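Probable ribosomal RNA small subunit methyltransferase (Thermus thermophilus, PDB 2ZUL) probably transfers methyl groups from S-adenosylmethionine to 16S ribosomal RNA of the small ribosomal subunit. Local coordinates at residues Gly26-Arg31 / Arg71-Arg76; Lys345-Leu350 / Glu364-Phe369; Leu185-Ser190 / Phe200-Gly205. All coordinates share one frame; numbering follows the deposited sequence.

Contact 1: Gly26-Arg31 / Arg71-Arg76; sequences GARGYR and RLETSR
Arg28, in the irregular loop between strand 19-23 and helix 33-41, reaches across to Glu73, the last residue of strand 68-73, just before the turn into helix 76-84. The side chains approach from opposite directions in a salt bridge. Both terminal nitrogens of the guanidinium close on a single oxygen: NH1 of Arg28 lies 2.7 Å from OE2 of Glu73, and NH2 of Arg28, 3.0 Å from that OE2, uses the oxygen's syn lone pair. The acid meets the guanidinium at its edge, the two planes 67° apart. Glu73 directs CG away from its backbone N (chi1 -177°) and bends at the next bond, which brings OE2 back to its own chain, where Ser75 N donates to the anti lone pair at 2.8 Å. Replacing Glu73 by alanine is likely to leave the Arg28 guanidinium without its counter-charge and the Ser75 amide without its acceptor. One water accepts from Arg28 N and NH1 and donates to Ser75 OG. Ser75 OG also caps helix 76-84 through Ala78 N and bonds to Asp263. Gly26 of the same loop lies about 6 Å, at the nearest atoms, from the bound S-adenosylmethionine. Asn53 OD1 accepts from Arg28 NH2 and Gly55 N donates to Glu73 OE1; the ion pair joins the N-terminal loop to the C-terminal end of strand 68-73, the loop after strand 48-51 and the start of helix 76-84.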
loop_
_atom_site.group_PDB
_atom_site.type_symbol
_atom_site.label_atom_id
_atom_site.label_comp_id
_atom_site.label_asym_id
_atom_site.label_seq_id
_atom_site.Cartn_x
_atom_site.Cartn_y
_atom_site.Cartn_z
ATOM N N GLY A 26 -9.436 -3.705 4.206
ATOM C CA GLY A 26 -8.277 -3.223 3.481
ATOM C C GLY A 26 -7.809 -1.821 3.826
ATOM O O GLY A 26 -6.774 -1.380 3.330
ATOM N N ALA A 27 -8.560 -1.114 4.666
ATOM C CA ALA A 27 -8.183 0.242 5.063
ATOM C C ALA A 27 -7.670 0.241 6.501
ATOM O O ALA A 27 -8.384 -0.151 7.427
ATOM C CB ALA A 27 -9.373 1.180 4.931
ATOM N N ARG A 28 -6.431 0.690 6.681
ATOM C CA ARG A 28 -5.803 0.726 7.998
ATOM C C ARG A 28 -6.333 1.868 8.862
ATOM O O ARG A 28 -6.931 2.815 8.350
ATOM C CB ARG A 28 -4.287 0.882 7.835
ATOM C CG ARG A 28 -3.859 2.267 7.358
ATOM C CD ARG A 28 -2.374 2.323 6.993
ATOM N NE ARG A 28 -1.913 3.698 6.779
ATOM C CZ ARG A 28 -2.402 4.522 5.857
ATOM N NH1 ARG A 28 -3.375 4.116 5.047
ATOM N NH2 ARG A 28 -1.923 5.759 5.746
ATOM N N GLY A 29 -6.123 1.777 10.173
ATOM C CA GLY A 29 -6.556 2.860 11.041
ATOM C C GLY A 29 -7.616 2.604 12.093
ATOM O O GLY A 29 -7.735 3.384 13.039
ATOM N N TYR A 30 -8.395 1.538 11.942
ATOM C CA TYR A 30 -9.432 1.248 12.923
ATOM C C TYR A 30 -9.074 0.042 13.782
ATOM O O TYR A 30 -8.520 -0.949 13.297
ATOM C CB TYR A 30 -10.779 1.015 12.239
ATOM C CG TYR A 30 -11.927 1.702 12.948
ATOM C CD1 TYR A 30 -12.057 3.090 12.917
ATOM C CD2 TYR A 30 -12.872 0.969 13.662
ATOM C CE1 TYR A 30 -13.104 3.733 13.574
ATOM C CE2 TYR A 30 -13.922 1.602 14.327
ATOM C CZ TYR A 30 -14.033 2.984 14.276
ATOM O OH TYR A 30 -15.079 3.612 14.910
ATOM N N ARG A 31 -9.409 0.136 15.061
ATOM C CA ARG A 31 -9.112 -0.918 16.020
ATOM C C ARG A 31 -7.601 -1.105 16.058
ATOM O O ARG A 31 -7.109 -2.204 16.310
ATOM C CB ARG A 31 -9.786 -2.235 15.621
ATOM C CG ARG A 31 -11.263 -2.121 15.260
ATOM C CD ARG A 31 -12.093 -1.465 16.354
ATOM N NE ARG A 31 -13.520 -1.540 16.044
ATOM C CZ ARG A 31 -14.468 -0.856 16.677
ATOM N NH1 ARG A 31 -14.153 -0.032 17.666
ATOM N NH2 ARG A 31 -15.738 -1.002 16.320
ATOM N N ARG A 71 -4.554 15.972 5.546
ATOM C CA ARG A 71 -4.274 14.544 5.672
ATOM C C ARG A 71 -3.685 14.041 4.359
ATOM O O ARG A 71 -4.344 14.104 3.322
ATOM C CB ARG A 71 -5.568 13.778 5.971
ATOM C CG ARG A 71 -6.282 14.223 7.248
ATOM C CD ARG A 71 -7.612 13.497 7.439
ATOM N NE ARG A 71 -8.255 13.904 8.687
ATOM C CZ ARG A 71 -8.877 15.065 8.869
ATOM N NH1 ARG A 71 -8.958 15.949 7.877
ATOM N NH2 ARG A 71 -9.397 15.358 10.053
ATOM N N LEU A 72 -2.447 13.558 4.402
ATOM C CA LEU A 72 -1.789 13.038 3.205
ATOM C C LEU A 72 -1.899 11.520 3.261
ATOM O O LEU A 72 -1.252 10.870 4.088
ATOM C CB LEU A 72 -0.321 13.483 3.176
ATOM C CG LEU A 72 -0.091 14.994 3.334
ATOM C CD1 LEU A 72 1.362 15.309 2.997
ATOM C CD2 LEU A 72 -1.021 15.780 2.413
ATOM N N GLU A 73 -2.734 10.966 2.384
ATOM C CA GLU A 73 -2.990 9.530 2.344
ATOM C C GLU A 73 -2.453 8.844 1.088
ATOM O O GLU A 73 -2.630 9.334 -0.026
ATOM C CB GLU A 73 -4.499 9.287 2.451
ATOM C CG GLU A 73 -4.890 7.825 2.488
ATOM C CD GLU A 73 -4.170 7.068 3.577
ATOM O OE1 GLU A 73 -4.326 7.432 4.768
ATOM O OE2 GLU A 73 -3.442 6.110 3.240
ATOM N N THR A 74 -1.816 7.695 1.279
ATOM C CA THR A 74 -1.241 6.939 0.168
ATOM C C THR A 74 -2.073 5.723 -0.233
ATOM O O THR A 74 -1.949 5.228 -1.355
ATOM C CB THR A 74 0.162 6.453 0.521
ATOM O OG1 THR A 74 0.112 5.738 1.760
ATOM C CG2 THR A 74 1.113 7.635 0.659
ATOM N N SER A 75 -2.910 5.242 0.682
ATOM C CA SER A 75 -3.750 4.075 0.414
ATOM C C SER A 75 -5.088 4.474 -0.197
ATOM O O SER A 75 -5.823 5.276 0.379
ATOM C CB SER A 75 -3.993 3.299 1.717
ATOM O OG SER A 75 -5.031 2.343 1.561
ATOM N N ARG A 76 -5.420 3.909 -1.357
ATOM C CA ARG A 76 -6.683 4.258 -1.995
ATOM C C ARG A 76 -7.863 3.802 -1.142
ATOM O O ARG A 76 -8.861 4.510 -1.027
ATOM C CB ARG A 76 -6.791 3.629 -3.385
ATOM C CG ARG A 76 -7.730 4.394 -4.305
ATOM C CD ARG A 76 -7.084 5.695 -4.772
ATOM N NE ARG A 76 -8.034 6.547 -5.482
ATOM C CZ ARG A 76 -7.688 7.496 -6.346
ATOM N NH1 ARG A 76 -6.407 7.716 -6.615
ATOM N NH2 ARG A 76 -8.625 8.220 -6.944
HETATM O O HOH W 1 -4.803 1.522 4.284
#

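Contact 2: Lys345-Leu350 / Glu364-Phe369; sequences KYEPLL and EYKVLF
Glu347, in the first turn of helix 346-354, and Leu350, one turn further on, face Lys366 and Leu368 of strand 366-371. Helix and strand run nearly parallel here, their local axes 8° apart and 9.9 Å from each other at closest approach.

The polar part is a salt bridge. Lys366 NZ lies 2.9 Å from OE2 of Glu347, on the syn lone pair of that oxygen, and makes a weak second bond to OE1 of Glu347 at 3.3 Å. The two chains come from opposite directions. Lys366 starts with CG between the backbone N and the carbonyl carbon (chi1 61°) and then runs fully extended, which carries its ammonium group out to the helix; Glu347 bends at chi2 to present its carboxylate. The strongest polar partner of the ammonium is the carbonyl O of Leu344, so the lysine bonds both to the helix and to the turn that precedes it. The Lys366 side chain lies about 6 Å from that of Asn341, which binds guanosine in another structure of this protein.

The apolar part centres on Leu368. Its CD1 meets CB of Tyr346 at 3.4 Å, while its CB lies 3.6 Å from CD1 of Leu350, so that the leucine fits between two helix side chains that are one turn apart. The Tyr346 ring itself leads away from the strand. Leu368 CD2 comes within 4.0 Å of Glu347 OE2, where the apolar and polar parts meet.

Tyr346 continues to Ala319 and Val323 of helix 317-329 and to strand 334-340. Strand 366-371 is hydrogen-bonded on one side to strand 334-340 and on the other to strand 358-362, and helix 346-354 lies along it, over the antiparallel end of the Rossmann-like methyltransferase sheet.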
loop_
_atom_site.group_PDB
_atom_site.type_symbol
_atom_site.label_atom_id
_atom_site.label_comp_id
_atom_site.label_asym_id
_atom_site.label_seq_id
_atom_site.Cartn_x
_atom_site.Cartn_y
_atom_site.Cartn_z
ATOM N N LYS A 345 -3.920 -21.726 1.735
ATOM C CA LYS A 345 -4.931 -22.610 1.177
ATOM C C LYS A 345 -5.760 -22.014 0.047
ATOM O O LYS A 345 -6.982 -21.930 0.142
ATOM C CB LYS A 345 -5.844 -23.102 2.301
ATOM C CG LYS A 345 -5.069 -23.799 3.429
ATOM C CD LYS A 345 -5.988 -24.390 4.488
ATOM C CE LYS A 345 -6.721 -23.311 5.271
ATOM N NZ LYS A 345 -7.524 -23.898 6.385
ATOM N N TYR A 346 -5.089 -21.616 -1.028
ATOM C CA TYR A 346 -5.774 -21.038 -2.182
ATOM C C TYR A 346 -6.548 -22.057 -3.017
ATOM O O TYR A 346 -7.508 -21.695 -3.699
ATOM C CB TYR A 346 -4.778 -20.321 -3.098
ATOM C CG TYR A 346 -4.399 -18.932 -2.646
ATOM C CD1 TYR A 346 -3.190 -18.692 -1.991
ATOM C CD2 TYR A 346 -5.254 -17.855 -2.865
ATOM C CE1 TYR A 346 -2.845 -17.408 -1.569
ATOM C CE2 TYR A 346 -4.921 -16.576 -2.450
ATOM C CZ TYR A 346 -3.716 -16.356 -1.804
ATOM O OH TYR A 346 -3.378 -15.085 -1.406
ATOM N N GLU A 347 -6.138 -23.324 -2.969
ATOM C CA GLU A 347 -6.803 -24.355 -3.759
ATOM C C GLU A 347 -8.321 -24.405 -3.603
ATOM O O GLU A 347 -9.048 -24.345 -4.594
ATOM C CB GLU A 347 -6.203 -25.738 -3.471
ATOM C CG GLU A 347 -4.757 -25.902 -3.945
ATOM C CD GLU A 347 -3.739 -25.328 -2.979
ATOM O OE1 GLU A 347 -4.140 -24.813 -1.915
ATOM O OE2 GLU A 347 -2.528 -25.400 -3.280
ATOM N N PRO A 348 -8.827 -24.529 -2.365
ATOM C CA PRO A 348 -10.289 -24.572 -2.237
ATOM C C PRO A 348 -10.990 -23.279 -2.664
ATOM O O PRO A 348 -12.151 -23.303 -3.074
ATOM C CB PRO A 348 -10.503 -24.913 -0.758
ATOM C CG PRO A 348 -9.255 -24.404 -0.092
ATOM C CD PRO A 348 -8.174 -24.792 -1.071
ATOM N N LEU A 349 -10.283 -22.157 -2.580
ATOM C CA LEU A 349 -10.854 -20.874 -2.977
ATOM C C LEU A 349 -11.000 -20.824 -4.497
ATOM O O LEU A 349 -12.027 -20.386 -5.022
ATOM C CB LEU A 349 -9.962 -19.725 -2.500
ATOM C CG LEU A 349 -10.458 -18.302 -2.767
ATOM C CD1 LEU A 349 -11.859 -18.118 -2.198
ATOM C CD2 LEU A 349 -9.489 -17.311 -2.138
ATOM N N LEU A 350 -9.969 -21.273 -5.206
ATOM C CA LEU A 350 -10.022 -21.282 -6.660
ATOM C C LEU A 350 -11.064 -22.290 -7.123
ATOM O O LEU A 350 -11.790 -22.047 -8.084
ATOM C CB LEU A 350 -8.658 -21.652 -7.252
ATOM C CG LEU A 350 -7.538 -20.638 -7.015
ATOM C CD1 LEU A 350 -6.255 -21.128 -7.679
ATOM C CD2 LEU A 350 -7.952 -19.286 -7.575
ATOM N N GLU A 364 9.787 -23.293 -4.206
ATOM C CA GLU A 364 9.857 -22.423 -3.033
ATOM C C GLU A 364 8.475 -21.810 -2.837
ATOM O O GLU A 364 8.048 -21.535 -1.715
ATOM C CB GLU A 364 10.906 -21.322 -3.249
ATOM C CG GLU A 364 11.018 -20.334 -2.098
ATOM C CD GLU A 364 12.095 -19.284 -2.322
ATOM O OE1 GLU A 364 12.538 -19.110 -3.477
ATOM O OE2 GLU A 364 12.491 -18.622 -1.340
ATOM N N TYR A 365 7.789 -21.601 -3.953
ATOM C CA TYR A 365 6.438 -21.048 -3.968
ATOM C C TYR A 365 5.627 -21.930 -4.904
ATOM O O TYR A 365 6.193 -22.725 -5.657
ATOM C CB TYR A 365 6.448 -19.616 -4.510
ATOM C CG TYR A 365 7.107 -18.621 -3.587
ATOM C CD1 TYR A 365 6.370 -17.958 -2.605
ATOM C CD2 TYR A 365 8.475 -18.363 -3.673
ATOM C CE1 TYR A 365 6.980 -17.063 -1.731
ATOM C CE2 TYR A 365 9.093 -17.473 -2.802
ATOM C CZ TYR A 365 8.341 -16.827 -1.836
ATOM O OH TYR A 365 8.948 -15.946 -0.974
ATOM N N LYS A 366 4.306 -21.808 -4.857
ATOM C CA LYS A 366 3.478 -22.598 -5.747
ATOM C C LYS A 366 2.736 -21.667 -6.686
ATOM O O LYS A 366 2.264 -20.606 -6.279
ATOM C CB LYS A 366 2.478 -23.459 -4.961
ATOM C CG LYS A 366 1.485 -22.690 -4.099
ATOM C CD LYS A 366 0.612 -23.657 -3.303
ATOM C CE LYS A 366 -0.289 -22.929 -2.314
ATOM N NZ LYS A 366 -0.975 -23.886 -1.397
ATOM N N VAL A 367 2.660 -22.051 -7.952
ATOM C CA VAL A 367 1.947 -21.243 -8.931
ATOM C C VAL A 367 0.663 -21.974 -9.276
ATOM O O VAL A 367 0.706 -23.098 -9.781
ATOM C CB VAL A 367 2.760 -21.047 -10.224
ATOM C CG1 VAL A 367 1.933 -20.252 -11.235
ATOM C CG2 VAL A 367 4.061 -20.325 -9.918
ATOM N N LEU A 368 -0.470 -21.337 -8.993
ATOM C CA LEU A 368 -1.778 -21.921 -9.275
ATOM C C LEU A 368 -2.368 -21.296 -10.532
ATOM O O LEU A 368 -2.069 -20.146 -10.871
ATOM C CB LEU A 368 -2.721 -21.712 -8.091
ATOM C CG LEU A 368 -2.253 -22.331 -6.772
ATOM C CD1 LEU A 368 -3.260 -22.026 -5.680
ATOM C CD2 LEU A 368 -2.080 -23.838 -6.938
ATOM N N PHE A 369 -3.225 -22.057 -11.205
ATOM C CA PHE A 369 -3.832 -21.637 -12.463
ATOM C C PHE A 369 -5.315 -21.995 -12.505
ATOM O O PHE A 369 -5.734 -23.017 -11.958
ATOM C CB PHE A 369 -3.085 -22.340 -13.607
ATOM C CG PHE A 369 -3.763 -22.250 -14.950
ATOM C CD1 PHE A 369 -3.393 -21.273 -15.871
ATOM C CD2 PHE A 369 -4.745 -23.173 -15.311
ATOM C CE1 PHE A 369 -3.987 -21.216 -17.132
ATOM C CE2 PHE A 369 -5.346 -23.124 -16.567
ATOM C CZ PHE A 369 -4.965 -22.145 -17.481
#

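Contact 3: Leu185-Ser190 / Phe200-Gly205; sequences LWRAFS and FHHLPG
Trp186 lays its indole over Leu203, beside the paired strands 187-190 and 200-202 of an antiparallel hairpin. From CB, the first torsion sets CG opposite the carbonyl carbon (chi1 -79°), and the ring swings across toward the other strand. All the atoms of the five-membered ring lie close to one methyl group, Leu203 CD2, which sits over the face 3.5 Å from that ring's centroid in a CH-pi contact; CE2 of Trp186 comes nearest, 3.4 Å from that CD2. Further out, CZ2 of Trp186 meets CG of Leu203 at 3.7 Å, and CH2 touches the same branch point. At the CE3-CZ3 end of the indole, CE3 of Trp186 comes 3.6 Å from the carbonyl C of His202, and CZ3 reaches CB of His201 at 4.0 Å. Lys273 of helix 265-277 adds a cation-pi contact to the indole.

Backbone bonds join Arg187 with His202 and Phe189 with Phe200, two hydrogen-bonded pairs flanking the non-hydrogen-bonded pair Ala188-His201, where the Ala188 methyl lies over the His201 ring. Across the sheet from that methyl, Phe189, Phe200 and His202 form an aromatic cluster. CB of Phe200 lies over the face of the Phe189 ring, 4.0 Å from its centroid, while the Phe189 and His202 rings meet rim to rim.

His202 NE2 is bonded to the backbone N of Gly210, which implies that this nitrogen acts as an acceptor and fixes the ring's rotation. The CH-pi contacts and the aromatic cluster imply that, beyond the backbone ladder, the hairpin is held mainly by dispersion, with few polar groups used between its side chains.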
loop_
_atom_site.group_PDB
_atom_site.type_symbol
_atom_site.label_atom_id
_atom_site.label_comp_id
_atom_site.label_asym_id
_atom_site.label_seq_id
_atom_site.Cartn_x
_atom_site.Cartn_y
_atom_site.Cartn_z
ATOM N N LEU A 185 15.180 9.603 -2.215
ATOM C CA LEU A 185 14.274 8.493 -1.954
ATOM C C LEU A 185 14.170 7.454 -3.065
ATOM O O LEU A 185 13.735 6.333 -2.823
ATOM C CB LEU A 185 12.887 9.038 -1.624
ATOM C CG LEU A 185 12.867 10.009 -0.440
ATOM C CD1 LEU A 185 11.457 10.516 -0.225
ATOM C CD2 LEU A 185 13.385 9.315 0.813
ATOM N N TRP A 186 14.565 7.818 -4.279
ATOM C CA TRP A 186 14.494 6.877 -5.388
ATOM C C TRP A 186 15.634 5.869 -5.404
ATOM O O TRP A 186 16.786 6.210 -5.140
ATOM C CB TRP A 186 14.463 7.624 -6.719
ATOM C CG TRP A 186 13.115 8.175 -7.049
ATOM C CD1 TRP A 186 12.692 9.462 -6.901
ATOM C CD2 TRP A 186 12.002 7.441 -7.570
ATOM N NE1 TRP A 186 11.380 9.578 -7.302
ATOM C CE2 TRP A 186 10.933 8.351 -7.718
ATOM C CE3 TRP A 186 11.807 6.098 -7.925
ATOM C CZ2 TRP A 186 9.685 7.965 -8.209
ATOM C CZ3 TRP A 186 10.565 5.713 -8.412
ATOM C CH2 TRP A 186 9.518 6.645 -8.550
ATOM N N ARG A 187 15.292 4.622 -5.710
ATOM C CA ARG A 187 16.263 3.536 -5.795
ATOM C C ARG A 187 16.030 2.883 -7.152
ATOM O O ARG A 187 14.963 3.037 -7.747
ATOM C CB ARG A 187 16.016 2.490 -4.701
ATOM C CG ARG A 187 15.515 3.042 -3.369
ATOM C CD ARG A 187 16.615 3.717 -2.565
ATOM N NE ARG A 187 16.072 4.572 -1.508
ATOM C CZ ARG A 187 15.771 4.175 -0.272
ATOM N NH1 ARG A 187 15.957 2.915 0.099
ATOM N NH2 ARG A 187 15.275 5.049 0.595
ATOM N N ALA A 188 17.022 2.155 -7.645
ATOM C CA ALA A 188 16.880 1.472 -8.923
ATOM C C ALA A 188 17.819 0.281 -8.946
ATOM O O ALA A 188 18.908 0.332 -8.378
ATOM C CB ALA A 188 17.201 2.421 -10.069
ATOM N N PHE A 189 17.385 -0.800 -9.583
ATOM C CA PHE A 189 18.213 -1.992 -9.683
ATOM C C PHE A 189 17.924 -2.686 -11.004
ATOM O O PHE A 189 16.827 -2.572 -11.548
ATOM C CB PHE A 189 17.956 -2.932 -8.494
ATOM C CG PHE A 189 16.613 -3.612 -8.517
ATOM C CD1 PHE A 189 16.448 -4.839 -9.153
ATOM C CD2 PHE A 189 15.516 -3.035 -7.885
ATOM C CE1 PHE A 189 15.208 -5.486 -9.156
ATOM C CE2 PHE A 189 14.273 -3.672 -7.882
ATOM C CZ PHE A 189 14.120 -4.900 -8.518
ATOM N N SER A 190 18.917 -3.385 -11.534
ATOM C CA SER A 190 18.738 -4.087 -12.796
ATOM C C SER A 190 18.539 -5.570 -12.539
ATOM O O SER A 190 19.044 -6.117 -11.558
ATOM C CB SER A 190 19.952 -3.876 -13.706
ATOM O OG SER A 190 20.089 -2.511 -14.064
ATOM N N PHE A 200 14.385 -1.621 -12.716
ATOM C CA PHE A 200 13.237 -1.244 -11.910
ATOM C C PHE A 200 13.557 -0.025 -11.059
ATOM O O PHE A 200 14.684 0.143 -10.593
ATOM C CB PHE A 200 12.820 -2.425 -11.031
ATOM C CG PHE A 200 12.272 -3.592 -11.813
ATOM C CD1 PHE A 200 10.994 -3.535 -12.366
ATOM C CD2 PHE A 200 13.041 -4.732 -12.019
ATOM C CE1 PHE A 200 10.491 -4.596 -13.115
ATOM C CE2 PHE A 200 12.550 -5.804 -12.766
ATOM C CZ PHE A 200 11.269 -5.734 -13.318
ATOM N N HIS A 201 12.559 0.832 -10.877
ATOM C CA HIS A 201 12.720 2.041 -10.083
ATOM C C HIS A 201 11.662 2.055 -8.996
ATOM O O HIS A 201 10.506 1.727 -9.253
ATOM C CB HIS A 201 12.556 3.283 -10.958
ATOM C CG HIS A 201 13.686 3.509 -11.916
ATOM N ND1 HIS A 201 13.877 2.737 -13.041
ATOM C CD2 HIS A 201 14.680 4.429 -11.917
ATOM C CE1 HIS A 201 14.939 3.173 -13.696
ATOM N NE2 HIS A 201 15.445 4.199 -13.035
ATOM N N HIS A 202 12.044 2.430 -7.781
ATOM C CA HIS A 202 11.068 2.457 -6.708
ATOM C C HIS A 202 11.397 3.385 -5.551
ATOM O O HIS A 202 12.562 3.690 -5.277
ATOM C CB HIS A 202 10.820 1.032 -6.186
ATOM C CG HIS A 202 12.029 0.377 -5.593
ATOM N ND1 HIS A 202 12.591 0.788 -4.402
ATOM C CD2 HIS A 202 12.777 -0.667 -6.022
ATOM C CE1 HIS A 202 13.633 0.023 -4.123
ATOM N NE2 HIS A 202 13.768 -0.867 -5.090
ATOM N N LEU A 203 10.333 3.834 -4.895
ATOM C CA LEU A 203 10.402 4.717 -3.743
ATOM C C LEU A 203 10.386 3.825 -2.505
ATOM O O LEU A 203 10.302 2.603 -2.615
ATOM C CB LEU A 203 9.179 5.650 -3.740
ATOM C CG LEU A 203 9.134 6.750 -4.809
ATOM C CD1 LEU A 203 7.724 7.319 -4.933
ATOM C CD2 LEU A 203 10.122 7.851 -4.434
ATOM N N PRO A 204 10.470 4.423 -1.307
ATOM C CA PRO A 204 10.461 3.615 -0.085
ATOM C C PRO A 204 9.131 2.901 0.147
ATOM O O PRO A 204 8.090 3.328 -0.357
ATOM C CB PRO A 204 10.739 4.644 1.014
ATOM C CG PRO A 204 11.497 5.716 0.308
ATOM C CD PRO A 204 10.751 5.833 -0.996
ATOM N N GLY A 205 9.183 1.809 0.903
ATOM C CA GLY A 205 7.978 1.069 1.242
ATOM C C GLY A 205 7.408 0.035 0.286
ATOM O O GLY A 205 6.494 -0.695 0.659
#

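In the fold
Along the chain the contacts come in the order 1, 3, 2, and each closes before the next opens, so none nests in or crosses another. Contact 1 closes a 39-residue loop in the N-terminal half, tying the segment before helix 33-41 to the second strand of the first seven-stranded sheet. Contact 3 spans only nine residues, as a separate two-stranded hairpin leading into the second half. Contact 2, with 13 residues between its segments, joins the chain's last helix to its last strand, which belongs to the second sheet, whose strand order 3-2-1-4-5-7-6 repeats that of the first. Contacts 1 and 3 approach to about 8 Å between nearest atoms; contact 2 stays about 14 Å from either.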